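Local atomic coordinates of tyrosinase (Aspergillus oryzae, PDB entry 6JU8), a protein that probably oxidises L-tyrosine and L-dopa to L-dopaquinone with molecular oxygen at a pair of copper ions, a step of melanin biosynthesis. Residues Gly72-Glu77 / Ala366-Ile371; Ser217-Thr220 / Trp225-Asp228; Glu267-Gln272 / Leu352-Ala357; Met326-Ile331 / Arg381-Trp386; Ser393-Asn396 / Val402-Asp405. The protein carries 1 engineered substitution. All coordinates share one frame; numbering follows the deposited sequence. Where two conformers were deposited one is given.

Contact 1. Residues Gly72-Glu77 / Ala366-Ile371; sequences GAPWTE and AAYDPI
The phenol oxygen of Tyr-368 donates a hydrogen bond to the carbonyl oxygen of Ala-73, with 2.7 Å between OH and O. It reaches the carbonyl at a C=O...donor angle of 134°, tilted 18° from the carbonyl plane, while the Ala-73 oxygen in turn lies at the edge of the tyrosine ring and in its plane. Tyrosine suits the place because its long, rigid side chain carries a hydroxyl across to a loop whose backbone stays well away from its own. The first torsion (chi1 -68°) sets CG opposite the carbonyl carbon, and from there the end of the side chain comes closer to 72-77 than its root does. Pro-74 follows Ala-73 through a cis peptide bond, and its CD lies 3.2 Å from the OH of Tyr-368; the two side chains cross at about a right angle. The bond uses the backbone carbonyl of Ala-73 and not its side chain. Within the loop, CA of Ala-73 sits 3.5 Å above one face of the Trp-75 indole, toward the rim. In 366-371, Asp-369 OD1 accepts a capping bond of 2.9 Å from Ile-371 N, at the turn that leads into helix 371-389. Its OD2 forms a salt bridge with Lys-239. The Tyr-368 ring also meets Phe-65 and touches Ala-68 of helix 64-69. Since His-71 and His-376 bind copper, the bond ties the loop just after one ligand to the approach of the helix carrying another, a link between loops beside the dinuclear copper site of tyrosinases.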
# COMPACT_ATOMS: atom_id res chain seq x y z
N GLY A 72 -14.47 -20.81 0.94
CA GLY A 72 -13.77 -21.16 2.16
C GLY A 72 -14.46 -20.67 3.40
O GLY A 72 -15.65 -20.92 3.61
N ALA A 73 -13.69 -20.01 4.26
CA ALA A 73 -14.22 -19.48 5.51
C ALA A 73 -15.27 -18.42 5.19
O ALA A 73 -15.11 -17.70 4.19
CB ALA A 73 -13.09 -18.90 6.36
N PRO A 74 -16.30 -18.23 6.01
CA PRO A 74 -16.49 -18.84 7.32
C PRO A 74 -17.15 -20.21 7.35
O PRO A 74 -17.57 -20.69 8.42
CB PRO A 74 -17.41 -17.82 8.03
CG PRO A 74 -18.23 -17.24 6.90
CD PRO A 74 -17.28 -17.13 5.74
N TRP A 75 -17.26 -20.86 6.20
CA TRP A 75 -17.69 -22.25 6.10
C TRP A 75 -19.18 -22.42 6.40
O TRP A 75 -19.56 -23.34 7.12
CB TRP A 75 -16.83 -23.14 7.00
CG TRP A 75 -15.35 -22.96 6.78
CD1 TRP A 75 -14.64 -23.15 5.63
CD2 TRP A 75 -14.40 -22.58 7.78
NE1 TRP A 75 -13.30 -22.90 5.84
CE2 TRP A 75 -13.13 -22.54 7.17
CE3 TRP A 75 -14.52 -22.27 9.14
CZ2 TRP A 75 -11.96 -22.20 7.85
CZ3 TRP A 75 -13.36 -21.92 9.81
CH2 TRP A 75 -12.11 -21.89 9.18
N THR A 76 -20.01 -21.56 5.82
CA THR A 76 -21.44 -21.60 6.06
C THR A 76 -22.20 -22.13 4.84
O THR A 76 -21.64 -22.35 3.79
CB THR A 76 -22.03 -20.20 6.38
OG1 THR A 76 -22.00 -19.40 5.19
CG2 THR A 76 -21.22 -19.46 7.44
N GLU A 77 -23.51 -22.27 5.02
CA GLU A 77 -24.43 -22.58 3.94
C GLU A 77 -24.40 -21.52 2.85
O GLU A 77 -24.08 -20.36 3.10
CB GLU A 77 -25.86 -22.76 4.46
CG GLU A 77 -26.58 -21.47 4.75
CD GLU A 77 -27.29 -20.84 3.57
OE1 GLU A 77 -27.83 -21.46 2.64
OE2 GLU A 77 -27.30 -19.60 3.56
N ALA A 366 -8.80 -16.55 0.52
CA ALA A 366 -8.30 -15.97 -0.72
C ALA A 366 -9.38 -15.31 -1.55
O ALA A 366 -9.10 -14.31 -2.24
CB ALA A 366 -7.61 -17.07 -1.52
N ALA A 367 -10.60 -15.86 -1.54
CA ALA A 367 -11.65 -15.33 -2.43
C ALA A 367 -12.11 -13.95 -2.01
O ALA A 367 -12.75 -13.26 -2.81
CB ALA A 367 -12.81 -16.33 -2.50
N TYR A 368 -11.75 -13.47 -0.81
CA TYR A 368 -12.14 -12.12 -0.41
C TYR A 368 -11.37 -11.08 -1.21
O TYR A 368 -11.85 -9.96 -1.41
CB TYR A 368 -12.01 -11.90 1.12
CG TYR A 368 -13.05 -12.75 1.79
CD1 TYR A 368 -14.38 -12.39 1.81
CD2 TYR A 368 -12.71 -13.97 2.37
CE1 TYR A 368 -15.34 -13.20 2.41
CE2 TYR A 368 -13.67 -14.79 2.94
CZ TYR A 368 -14.98 -14.41 2.97
OH TYR A 368 -15.96 -15.21 3.51
N ASP A 369 -10.16 -11.42 -1.68
CA ASP A 369 -9.39 -10.43 -2.43
C ASP A 369 -9.94 -10.36 -3.85
O ASP A 369 -9.97 -11.42 -4.51
CB ASP A 369 -7.91 -10.81 -2.46
CG ASP A 369 -7.05 -9.71 -3.06
OD1 ASP A 369 -7.51 -9.11 -4.07
OD2 ASP A 369 -5.92 -9.48 -2.55
N PRO A 370 -10.38 -9.22 -4.35
CA PRO A 370 -10.98 -9.18 -5.69
C PRO A 370 -10.10 -9.72 -6.80
O PRO A 370 -10.63 -10.12 -7.85
CB PRO A 370 -11.26 -7.67 -5.88
CG PRO A 370 -11.54 -7.19 -4.47
CD PRO A 370 -10.49 -7.90 -3.63
N ILE A 371 -8.76 -9.73 -6.66
CA ILE A 371 -7.94 -10.33 -7.70
C ILE A 371 -8.16 -11.84 -7.82
O ILE A 371 -7.84 -12.43 -8.86
CB ILE A 371 -6.44 -10.03 -7.51
CG1 ILE A 371 -5.69 -10.18 -8.84
CG2 ILE A 371 -5.84 -10.85 -6.38
CD1 ILE A 371 -4.22 -9.84 -8.78

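Contact 2. Residues Ser217-Thr220 / Trp225-Asp228; sequences SQKT and WSFD
Strands 218-222 and 225-229 run antiparallel as a beta hairpin, the short segments 218-220 and 225-228 lying at 159° with their axes 4.5 Å apart at closest approach. Thr-220 and Phe-227 are the hydrogen-bonded pair: Thr-220 N reaches Phe-227 O at 2.8 Å, and Phe-227 N returns an equally short bond to Thr-220 O. On their face, in the conformer given, CG2 of the beta-branched threonine touches CB of Phe-227, after which the phenyl ring leads away from the partner strand. Lys-219 and Asp-228 form the non-hydrogen-bonded pair and occupy the other face, their side chains side by side and pointing the same way. The lysine is long enough to reach its neighbour's charge: it leaves with CG opposite the backbone N (chi1 -168°), then bends at chi3 and chi4 to bring NZ alongside the carboxylate. This exposed salt bridge sits at the surface, where both charges can be hydrated. The same Asp-228 OD1 takes a water proton, and that water also meets Ser-217 OG, joining the residue just before the first strand to the second strand. Lys-219 NZ lies 2.8 Å from Asp-228 OD1, on the syn lone pair of that oxygen.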
# COMPACT_ATOMS: atom_id res chain seq x y z
N SER A 217 -8.85 -16.75 12.73
CA SER A 217 -7.48 -16.99 12.30
C SER A 217 -7.42 -18.32 11.55
O SER A 217 -8.32 -19.17 11.65
CB SER A 217 -6.50 -16.99 13.46
OG SER A 217 -6.73 -18.05 14.38
N GLN A 218 -6.37 -18.48 10.74
CA GLN A 218 -6.23 -19.64 9.88
C GLN A 218 -4.84 -20.24 10.02
O GLN A 218 -3.81 -19.61 9.78
CB GLN A 218 -6.48 -19.22 8.43
CG GLN A 218 -7.83 -18.54 8.23
CD GLN A 218 -9.01 -19.44 8.47
OE1 GLN A 218 -8.96 -20.67 8.32
NE2 GLN A 218 -10.15 -18.83 8.81
N LYS A 219 -4.76 -21.49 10.47
CA LYS A 219 -3.50 -22.13 10.84
C LYS A 219 -2.81 -22.61 9.56
O LYS A 219 -3.45 -23.23 8.73
CB LYS A 219 -3.66 -23.30 11.82
CG LYS A 219 -2.35 -23.78 12.44
CD LYS A 219 -2.59 -25.00 13.29
CE LYS A 219 -3.47 -24.79 14.50
NZ LYS A 219 -3.07 -23.65 15.37
N THR A 220 -1.54 -22.25 9.46
CA THR A 220 -0.74 -22.54 8.27
C THR A 220 0.63 -23.02 8.71
O THR A 220 1.09 -22.67 9.79
CB THR A 220 -0.54 -21.26 7.43
OG1 THR A 220 0.16 -21.55 6.21
CG2 THR A 220 0.32 -20.26 8.17
N TRP A 225 6.63 -25.32 10.91
CA TRP A 225 6.03 -24.88 12.18
C TRP A 225 4.68 -24.25 11.91
O TRP A 225 4.47 -23.69 10.83
CB TRP A 225 6.89 -23.82 12.88
CG TRP A 225 8.14 -24.40 13.48
CD1 TRP A 225 8.50 -25.71 13.58
CD2 TRP A 225 9.18 -23.64 14.10
NE1 TRP A 225 9.71 -25.82 14.21
CE2 TRP A 225 10.15 -24.56 14.55
CE3 TRP A 225 9.36 -22.27 14.32
CZ2 TRP A 225 11.32 -24.16 15.20
CZ3 TRP A 225 10.52 -21.87 14.96
CH2 TRP A 225 11.48 -22.81 15.40
N SER A 226 3.80 -24.29 12.89
CA SER A 226 2.44 -23.78 12.76
C SER A 226 2.33 -22.30 13.11
O SER A 226 2.88 -21.86 14.12
CB SER A 226 1.53 -24.55 13.72
OG SER A 226 1.56 -25.94 13.46
N PHE A 227 1.57 -21.55 12.31
CA PHE A 227 1.26 -20.15 12.57
C PHE A 227 -0.23 -19.92 12.37
O PHE A 227 -0.79 -20.43 11.40
CB PHE A 227 2.08 -19.23 11.65
CG PHE A 227 3.55 -19.35 11.96
CD1 PHE A 227 4.17 -18.59 12.94
CD2 PHE A 227 4.28 -20.31 11.29
CE1 PHE A 227 5.50 -18.79 13.25
CE2 PHE A 227 5.62 -20.50 11.59
CZ PHE A 227 6.23 -19.74 12.57
N ASP A 228 -0.83 -19.14 13.26
CA ASP A 228 -2.21 -18.74 13.11
C ASP A 228 -2.29 -17.38 12.42
O ASP A 228 -2.07 -16.30 13.00
CB ASP A 228 -2.89 -18.73 14.48
CG ASP A 228 -2.92 -20.11 15.12
OD1 ASP A 228 -3.36 -21.05 14.43
OD2 ASP A 228 -2.49 -20.27 16.27
O HOH W 1 -5.86 -20.53 13.45
O HOH W 2 -0.11 -22.39 16.00

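Contact 3. Residues Glu267-Gln272 / Leu352-Ala357; sequences EHPWYQ and LKLWGA
A salt bridge with a small apolar contact beside it joins the C-terminal end of helix 258-267 to the short 3-10 turn preceding strand 356-357, on the subunit interface side of the central tyrosinase domain. Glu-267, the last residue of the helix, and Lys-353 approach from opposite directions. Lysine NZ donates to Glu-267 OE1 at 2.8 Å and more weakly to Glu-267 OE2 at 3.1 Å, so a single ammonium group meets both carboxylate oxygens. Toward OE1 it comes on the syn side, 19° out of the carboxylate plane. Both chains are extended beyond CG, which lets two long side chains span the gap between backbones whose nearest CA atoms, of Glu-267 and Leu-354, are 9.8 Å apart. A negative charge at the C-terminal end of a helix is not favoured by the helix dipole, and the lysine probably offsets it. Lys-353 also packs against Lys-353 of the second subunit.

Immediately after the helix, His-268 turns the chain with positive phi, and Pro-269 is the centre of an inverse gamma turn, a place that the proline ring's restricted phi suits. Its backbone O accepts from the indole NE1 of Trp-338 on helix 328-340. Leu-354 packs on the turn and also touches Arg-260, Leu-263 and Ala-264 of helix 258-267. A single methyl serves both partners across the contact: CD1 is 3.9 Å from Glu-267 OE2, and the same Leu-354 CD1 meets Pro-269 CG at 4.1 Å.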
# COMPACT_ATOMS: atom_id res chain seq x y z
N GLU A 267 10.48 -13.27 -9.47
CA GLU A 267 11.46 -14.15 -8.82
C GLU A 267 11.01 -15.61 -8.79
O GLU A 267 11.86 -16.48 -8.62
CB GLU A 267 11.75 -13.68 -7.38
CG GLU A 267 12.55 -12.39 -7.33
CD GLU A 267 13.34 -12.20 -6.06
OE1 GLU A 267 14.14 -11.24 -6.01
OE2 GLU A 267 13.19 -12.99 -5.11
N HIS A 268 9.72 -15.85 -8.95
CA HIS A 268 9.09 -17.15 -9.03
C HIS A 268 9.61 -18.17 -8.03
O HIS A 268 10.07 -19.25 -8.44
CB HIS A 268 9.19 -17.68 -10.47
CG HIS A 268 10.56 -17.73 -11.06
ND1 HIS A 268 11.47 -18.73 -10.80
CD2 HIS A 268 11.17 -16.88 -11.92
CE1 HIS A 268 12.60 -18.50 -11.45
NE2 HIS A 268 12.43 -17.40 -12.16
N PRO A 269 9.50 -17.91 -6.73
CA PRO A 269 9.97 -18.90 -5.75
C PRO A 269 8.99 -20.05 -5.60
O PRO A 269 8.11 -20.04 -4.74
CB PRO A 269 10.07 -18.05 -4.48
CG PRO A 269 9.05 -16.97 -4.65
CD PRO A 269 9.00 -16.68 -6.12
N TRP A 270 9.16 -21.05 -6.49
CA TRP A 270 8.28 -22.21 -6.49
C TRP A 270 8.36 -22.93 -5.15
O TRP A 270 9.48 -23.11 -4.64
CB TRP A 270 8.69 -23.22 -7.57
CG TRP A 270 8.76 -22.57 -8.93
CD1 TRP A 270 9.87 -22.16 -9.62
CD2 TRP A 270 7.65 -22.26 -9.78
NE1 TRP A 270 9.51 -21.61 -10.83
CE2 TRP A 270 8.15 -21.66 -10.95
CE3 TRP A 270 6.27 -22.45 -9.63
CZ2 TRP A 270 7.31 -21.24 -11.98
CZ3 TRP A 270 5.45 -22.02 -10.67
CH2 TRP A 270 5.96 -21.42 -11.82
N TYR A 271 7.24 -23.38 -4.58
CA TYR A 271 7.33 -24.08 -3.29
C TYR A 271 7.71 -25.56 -3.48
O TYR A 271 8.24 -26.20 -2.55
CB TYR A 271 6.06 -23.94 -2.46
CG TYR A 271 4.81 -24.64 -2.98
CD1 TYR A 271 4.59 -26.00 -2.78
CD2 TYR A 271 3.86 -23.92 -3.69
CE1 TYR A 271 3.46 -26.65 -3.26
CE2 TYR A 271 2.73 -24.55 -4.17
CZ TYR A 271 2.53 -25.90 -3.96
OH TYR A 271 1.38 -26.50 -4.45
N GLN A 272 7.46 -26.11 -4.65
CA GLN A 272 7.78 -27.52 -4.90
C GLN A 272 9.29 -27.74 -4.98
O GLN A 272 10.05 -26.83 -5.32
CB GLN A 272 7.12 -27.97 -6.20
CG GLN A 272 5.61 -28.10 -6.16
CD GLN A 272 4.95 -26.78 -6.51
OE1 GLN A 272 5.57 -25.71 -6.59
NE2 GLN A 272 3.64 -26.83 -6.68
N LEU A 352 14.30 -11.71 3.38
CA LEU A 352 13.49 -10.62 3.94
C LEU A 352 12.77 -9.80 2.88
O LEU A 352 11.68 -9.29 3.14
CB LEU A 352 14.39 -9.71 4.80
CG LEU A 352 14.72 -10.26 6.19
CD1 LEU A 352 15.72 -9.36 6.90
CD2 LEU A 352 13.47 -10.41 7.04
N LYS A 353 13.31 -9.73 1.68
CA LYS A 353 12.70 -8.95 0.62
C LYS A 353 11.31 -9.47 0.25
O LYS A 353 10.60 -8.70 -0.43
CB LYS A 353 13.55 -8.96 -0.66
CG LYS A 353 13.74 -10.40 -1.17
CD LYS A 353 14.71 -10.42 -2.35
CE LYS A 353 15.22 -11.84 -2.59
NZ LYS A 353 15.85 -11.99 -3.93
N LEU A 354 10.90 -10.68 0.60
CA LEU A 354 9.56 -11.18 0.29
C LEU A 354 8.74 -11.45 1.55
O LEU A 354 7.68 -12.07 1.45
CB LEU A 354 9.60 -12.41 -0.62
CG LEU A 354 9.92 -12.14 -2.09
CD1 LEU A 354 9.98 -13.45 -2.87
CD2 LEU A 354 8.89 -11.20 -2.73
N TRP A 355 9.16 -10.95 2.71
CA TRP A 355 8.39 -11.16 3.94
C TRP A 355 7.01 -10.52 3.85
O TRP A 355 6.87 -9.39 3.36
CB TRP A 355 9.16 -10.52 5.09
CG TRP A 355 8.64 -10.77 6.47
CD1 TRP A 355 7.76 -11.72 6.93
CD2 TRP A 355 9.01 -9.98 7.62
NE1 TRP A 355 7.56 -11.59 8.29
CE2 TRP A 355 8.32 -10.51 8.73
CE3 TRP A 355 9.85 -8.87 7.79
CZ2 TRP A 355 8.45 -9.97 10.00
CZ3 TRP A 355 9.99 -8.34 9.07
CH2 TRP A 355 9.30 -8.88 10.17
N GLY A 356 6.00 -11.24 4.31
CA GLY A 356 4.67 -10.76 4.58
C GLY A 356 3.60 -11.71 4.10
O GLY A 356 3.80 -12.42 3.10
N ALA A 357 2.47 -11.73 4.81
CA ALA A 357 1.39 -12.64 4.43
C ALA A 357 0.11 -11.88 4.12
O ALA A 357 -0.12 -10.76 4.60
CB ALA A 357 1.12 -13.64 5.55

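Contact 4. Residues Met326-Ile331 / Arg381-Trp386; sequences MNLEAI and RLTAIW
Leu-328 sends its two methyl groups to two successive residues of helix 371-389. CD1 packs on Leu-382, 3.9 Å from its CB and 4.1 Å from its CD1, the two leucine side chains meeting at a slant. The other methyl, CD2, turns to Thr-383 and lies 3.3 Å from its OG1, the side chains crossing at about a right angle. The forked end of leucine lets one side chain touch both neighbours. Leu-328 starts with CG opposite the backbone N (chi1 176°), which carries the fork across toward the other helix. Thr-383 brings a hydroxyl into this buried apolar setting, and its OG1 is satisfied by a hydrogen bond to the backbone O of Ile-379 in its own helix.

The next shell fixes the start of helix 328-340. Asn-327 is its N-cap: Ala-330 N bonds to Asn-327 OD1 at 2.8 Å with an N-H...acceptor angle of 164°, the donor lying above the amide carbonyl plane. A short polar side chain suits this position, where helix amides lack backbone acceptors. Around the pair, Pro-104 of helix 103-129 touches both Leu-328 and Thr-383, and Leu-290 of helix 283-292 covers Leu-328 as well. The carboxylate of Glu-329 is hydrogen-bonded to Asn-99 N, Ser-303 OG and Thr-304 N. Helix 328-340 carries the copper ligands His-332 and His-336, and helix 371-389 carries His-376, so this is helix-helix packing within the four-helix core that holds the dinuclear copper site of tyrosinases.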
# COMPACT_ATOMS: atom_id res chain seq x y z
N MET A 326 4.85 -28.56 -14.77
CA MET A 326 4.04 -28.47 -13.56
C MET A 326 2.57 -28.36 -13.92
O MET A 326 2.23 -27.64 -14.86
CB MET A 326 4.49 -27.24 -12.76
CG MET A 326 3.72 -27.00 -11.47
SD MET A 326 4.42 -25.63 -10.55
CE MET A 326 5.98 -26.30 -10.00
N ASN A 327 1.69 -29.08 -13.22
CA ASN A 327 0.26 -29.07 -13.55
C ASN A 327 -0.40 -27.71 -13.27
O ASN A 327 0.12 -26.84 -12.57
CB ASN A 327 -0.43 -30.21 -12.80
CG ASN A 327 -0.48 -30.00 -11.32
OD1 ASN A 327 -1.26 -29.19 -10.83
ND2 ASN A 327 0.34 -30.73 -10.56
N LEU A 328 -1.61 -27.54 -13.82
CA LEU A 328 -2.35 -26.30 -13.70
C LEU A 328 -2.59 -25.87 -12.26
O LEU A 328 -2.42 -24.70 -11.87
CB LEU A 328 -3.73 -26.49 -14.35
CG LEU A 328 -4.69 -25.30 -14.25
CD1 LEU A 328 -4.28 -24.22 -15.25
CD2 LEU A 328 -6.12 -25.75 -14.49
N GLU A 329 -2.99 -26.82 -11.41
CA GLU A 329 -3.34 -26.47 -10.03
C GLU A 329 -2.09 -26.03 -9.27
O GLU A 329 -2.15 -25.06 -8.51
CB GLU A 329 -4.00 -27.65 -9.33
CG GLU A 329 -4.53 -27.30 -7.95
CD GLU A 329 -5.33 -28.42 -7.31
OE1 GLU A 329 -5.34 -29.58 -7.77
OE2 GLU A 329 -5.94 -28.11 -6.26
N ALA A 330 -0.97 -26.72 -9.47
CA ALA A 330 0.29 -26.38 -8.81
C ALA A 330 0.75 -24.99 -9.22
O ALA A 330 1.23 -24.19 -8.40
CB ALA A 330 1.33 -27.46 -9.14
N ILE A 331 0.69 -24.67 -10.52
CA ILE A 331 1.07 -23.33 -10.95
C ILE A 331 0.17 -22.31 -10.25
O ILE A 331 0.61 -21.30 -9.68
CB ILE A 331 0.99 -23.14 -12.48
CG1 ILE A 331 2.03 -24.02 -13.20
CG2 ILE A 331 1.16 -21.68 -12.85
CD1 ILE A 331 1.93 -23.99 -14.71
N ARG A 381 -9.24 -19.82 -18.54
CA ARG A 381 -8.69 -19.63 -19.89
C ARG A 381 -7.61 -20.66 -20.22
O ARG A 381 -7.60 -21.24 -21.31
CB ARG A 381 -8.17 -18.19 -19.99
CG ARG A 381 -7.48 -17.89 -21.34
CD ARG A 381 -7.18 -16.38 -21.39
NE ARG A 381 -6.26 -16.06 -22.48
CZ ARG A 381 -4.93 -16.15 -22.37
NH1 ARG A 381 -4.37 -16.58 -21.24
NH2 ARG A 381 -4.16 -15.85 -23.40
N LEU A 382 -6.70 -20.88 -19.27
CA LEU A 382 -5.65 -21.88 -19.48
C LEU A 382 -6.26 -23.27 -19.66
O LEU A 382 -5.82 -24.06 -20.49
CB LEU A 382 -4.67 -21.89 -18.31
CG LEU A 382 -3.78 -20.64 -18.20
CD1 LEU A 382 -2.95 -20.72 -16.93
CD2 LEU A 382 -2.90 -20.47 -19.43
N THR A 383 -7.30 -23.56 -18.89
CA THR A 383 -8.03 -24.82 -19.05
C THR A 383 -8.62 -24.89 -20.46
O THR A 383 -8.52 -25.94 -21.13
CB THR A 383 -9.11 -24.98 -17.99
OG1 THR A 383 -8.50 -24.97 -16.69
CG2 THR A 383 -9.79 -26.34 -18.13
N ALA A 384 -9.28 -23.82 -20.91
CA ALA A 384 -9.89 -23.83 -22.25
C ALA A 384 -8.84 -23.97 -23.32
O ALA A 384 -9.03 -24.69 -24.31
CB ALA A 384 -10.68 -22.52 -22.42
N ILE A 385 -7.69 -23.29 -23.18
CA ILE A 385 -6.59 -23.48 -24.15
C ILE A 385 -6.15 -24.93 -24.21
O ILE A 385 -6.01 -25.54 -25.28
CB ILE A 385 -5.38 -22.59 -23.79
CG1 ILE A 385 -5.72 -21.10 -23.90
CG2 ILE A 385 -4.18 -22.96 -24.67
CD1 ILE A 385 -4.71 -20.18 -23.26
N TRP A 386 -5.91 -25.50 -23.01
CA TRP A 386 -5.38 -26.87 -22.98
C TRP A 386 -6.42 -27.81 -23.55
O TRP A 386 -6.06 -28.73 -24.30
CB TRP A 386 -4.99 -27.24 -21.54
CG TRP A 386 -4.29 -28.55 -21.45
CD1 TRP A 386 -2.93 -28.71 -21.52
CD2 TRP A 386 -4.85 -29.87 -21.30
NE1 TRP A 386 -2.61 -30.03 -21.40
CE2 TRP A 386 -3.77 -30.78 -21.27
CE3 TRP A 386 -6.15 -30.36 -21.17
CZ2 TRP A 386 -3.93 -32.16 -21.13
CZ3 TRP A 386 -6.30 -31.74 -21.03
CH2 TRP A 386 -5.22 -32.62 -21.01

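Contact 5. Residues Ser393-Asn396 / Val402-Asp405; sequences SWFN and VSKD
The phenyl ring of Phe-395 has Ser-403 OG at its edge and in its plane, 3.5 Å from CD2, in a looped segment that returns on itself after helix 371-389. Trp-394 CG is also at the edge of this ring, while on the indole the relation is reversed: Phe-395 CD1 stands 3.5 Å above one face of Trp-394, offset toward the rim. Phe-395 therefore presents its edge to the neighbouring tryptophan, and both rings also meet Trp-298. Phe-395 takes positive phi and psi (53° and 35°), an uncommon backbone state for a non-glycine residue, and its side chain points toward 402-405.

Aliphatic carbons of Lys-404 do the rest of the touching. Its CG lies 3.5 Å from Phe-395 CB, and its CB is 3.6 Å from that same atom, so the lysine gives apolar length beside the aromatic root while its charged end goes elsewhere. Bends at chi3 and chi4 turn the ammonium group away from the phenylalanine. There NZ pairs with Asp-405 OD1 in its own segment at 3.1 Å, and it forms a second salt bridge with Asp-427, whose other carboxylate oxygen accepts from Trp-394 NE1. One aspartate thus links the two segments. Ser-403 is small enough to fit at the ring edge, and its hydroxyl is bonded to Ser-400 O. Within 393-396, the side-chain carbonyl of Asn-396 accepts from the backbone: Trp-394 N donates to Asn-396 OD1 at 2.9 Å, from above the carbonyl plane.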
# COMPACT_ATOMS: atom_id res chain seq x y z
N SER A 393 -9.20 -35.38 -24.01
CA SER A 393 -8.60 -35.59 -22.69
C SER A 393 -9.48 -34.96 -21.62
O SER A 393 -9.39 -33.75 -21.39
CB SER A 393 -7.19 -35.00 -22.63
OG SER A 393 -6.32 -35.65 -23.56
N TRP A 394 -10.35 -35.74 -21.01
CA TRP A 394 -11.40 -35.18 -20.16
C TRP A 394 -11.94 -36.27 -19.23
O TRP A 394 -12.75 -37.12 -19.62
CB TRP A 394 -12.56 -34.66 -21.00
CG TRP A 394 -13.65 -33.97 -20.21
CD1 TRP A 394 -14.86 -34.48 -19.84
CD2 TRP A 394 -13.61 -32.63 -19.72
NE1 TRP A 394 -15.58 -33.55 -19.14
CE2 TRP A 394 -14.84 -32.40 -19.04
CE3 TRP A 394 -12.68 -31.59 -19.75
CZ2 TRP A 394 -15.16 -31.17 -18.43
CZ3 TRP A 394 -12.96 -30.38 -19.16
CH2 TRP A 394 -14.19 -30.20 -18.51
N PHE A 395 -11.43 -36.29 -18.00
CA PHE A 395 -11.93 -37.19 -16.98
C PHE A 395 -11.95 -38.65 -17.43
O PHE A 395 -12.82 -39.40 -16.98
CB PHE A 395 -13.31 -36.76 -16.45
CG PHE A 395 -13.28 -35.44 -15.71
CD1 PHE A 395 -13.44 -34.22 -16.36
CD2 PHE A 395 -13.05 -35.40 -14.34
CE1 PHE A 395 -13.39 -33.00 -15.71
CE2 PHE A 395 -13.01 -34.20 -13.66
CZ PHE A 395 -13.17 -32.98 -14.33
N ASN A 396 -10.99 -39.07 -18.25
CA ASN A 396 -11.08 -40.40 -18.85
C ASN A 396 -9.80 -41.19 -18.67
O ASN A 396 -9.71 -42.32 -19.16
CB ASN A 396 -11.50 -40.33 -20.32
CG ASN A 396 -10.52 -39.56 -21.18
OD1 ASN A 396 -9.89 -38.61 -20.72
ND2 ASN A 396 -10.38 -39.94 -22.44
N VAL A 402 -13.06 -41.38 -11.82
CA VAL A 402 -14.02 -41.56 -10.72
C VAL A 402 -14.71 -40.26 -10.32
O VAL A 402 -15.85 -40.24 -9.82
CB VAL A 402 -13.33 -42.25 -9.52
CG1 VAL A 402 -12.19 -41.39 -8.99
CG2 VAL A 402 -14.34 -42.60 -8.44
N SER A 403 -14.06 -39.14 -10.55
CA SER A 403 -14.56 -37.83 -10.13
C SER A 403 -15.48 -37.19 -11.16
O SER A 403 -16.12 -36.17 -10.86
CB SER A 403 -13.39 -36.90 -9.83
OG SER A 403 -12.74 -36.52 -11.03
N LYS A 404 -15.53 -37.76 -12.37
CA LYS A 404 -16.21 -37.09 -13.47
C LYS A 404 -17.62 -36.69 -13.07
O LYS A 404 -18.10 -35.61 -13.43
CB LYS A 404 -16.22 -37.98 -14.73
CG LYS A 404 -16.75 -37.21 -15.94
CD LYS A 404 -16.67 -37.98 -17.24
CE LYS A 404 -17.72 -39.07 -17.28
NZ LYS A 404 -19.10 -38.53 -17.45
N ASP A 405 -18.34 -37.54 -12.36
CA ASP A 405 -19.75 -37.30 -12.09
C ASP A 405 -20.02 -36.66 -10.75
O ASP A 405 -21.17 -36.63 -10.29
CB ASP A 405 -20.51 -38.64 -12.24
CG ASP A 405 -20.51 -39.12 -13.69
OD1 ASP A 405 -20.43 -38.31 -14.64
OD2 ASP A 405 -20.58 -40.34 -13.92

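Overall arrangement
Contacts 1 to 4 all lie in the common central domain of tyrosinase, and contact 5 follows them along the chain. Contact 1 closes a long loop that holds contacts 2 and 3, while contact 4 interlocks with it, their segments alternating. Contacts 1 and 2 touch through Gln-218, their centres about 17 Å apart; contacts 3 and 4 touch through Trp-270 and Gln-272 against Met-326 and Ala-330. Contact 5 meets contact 4 where Trp-386 packs on Ser-393, their centres about 16 Å apart. Contacts 1 and 4 fall on opposite sides of the chain's centre, each bringing a segment at or next to helix 371-389, which carries copper ligand His-376, against another part of the domain.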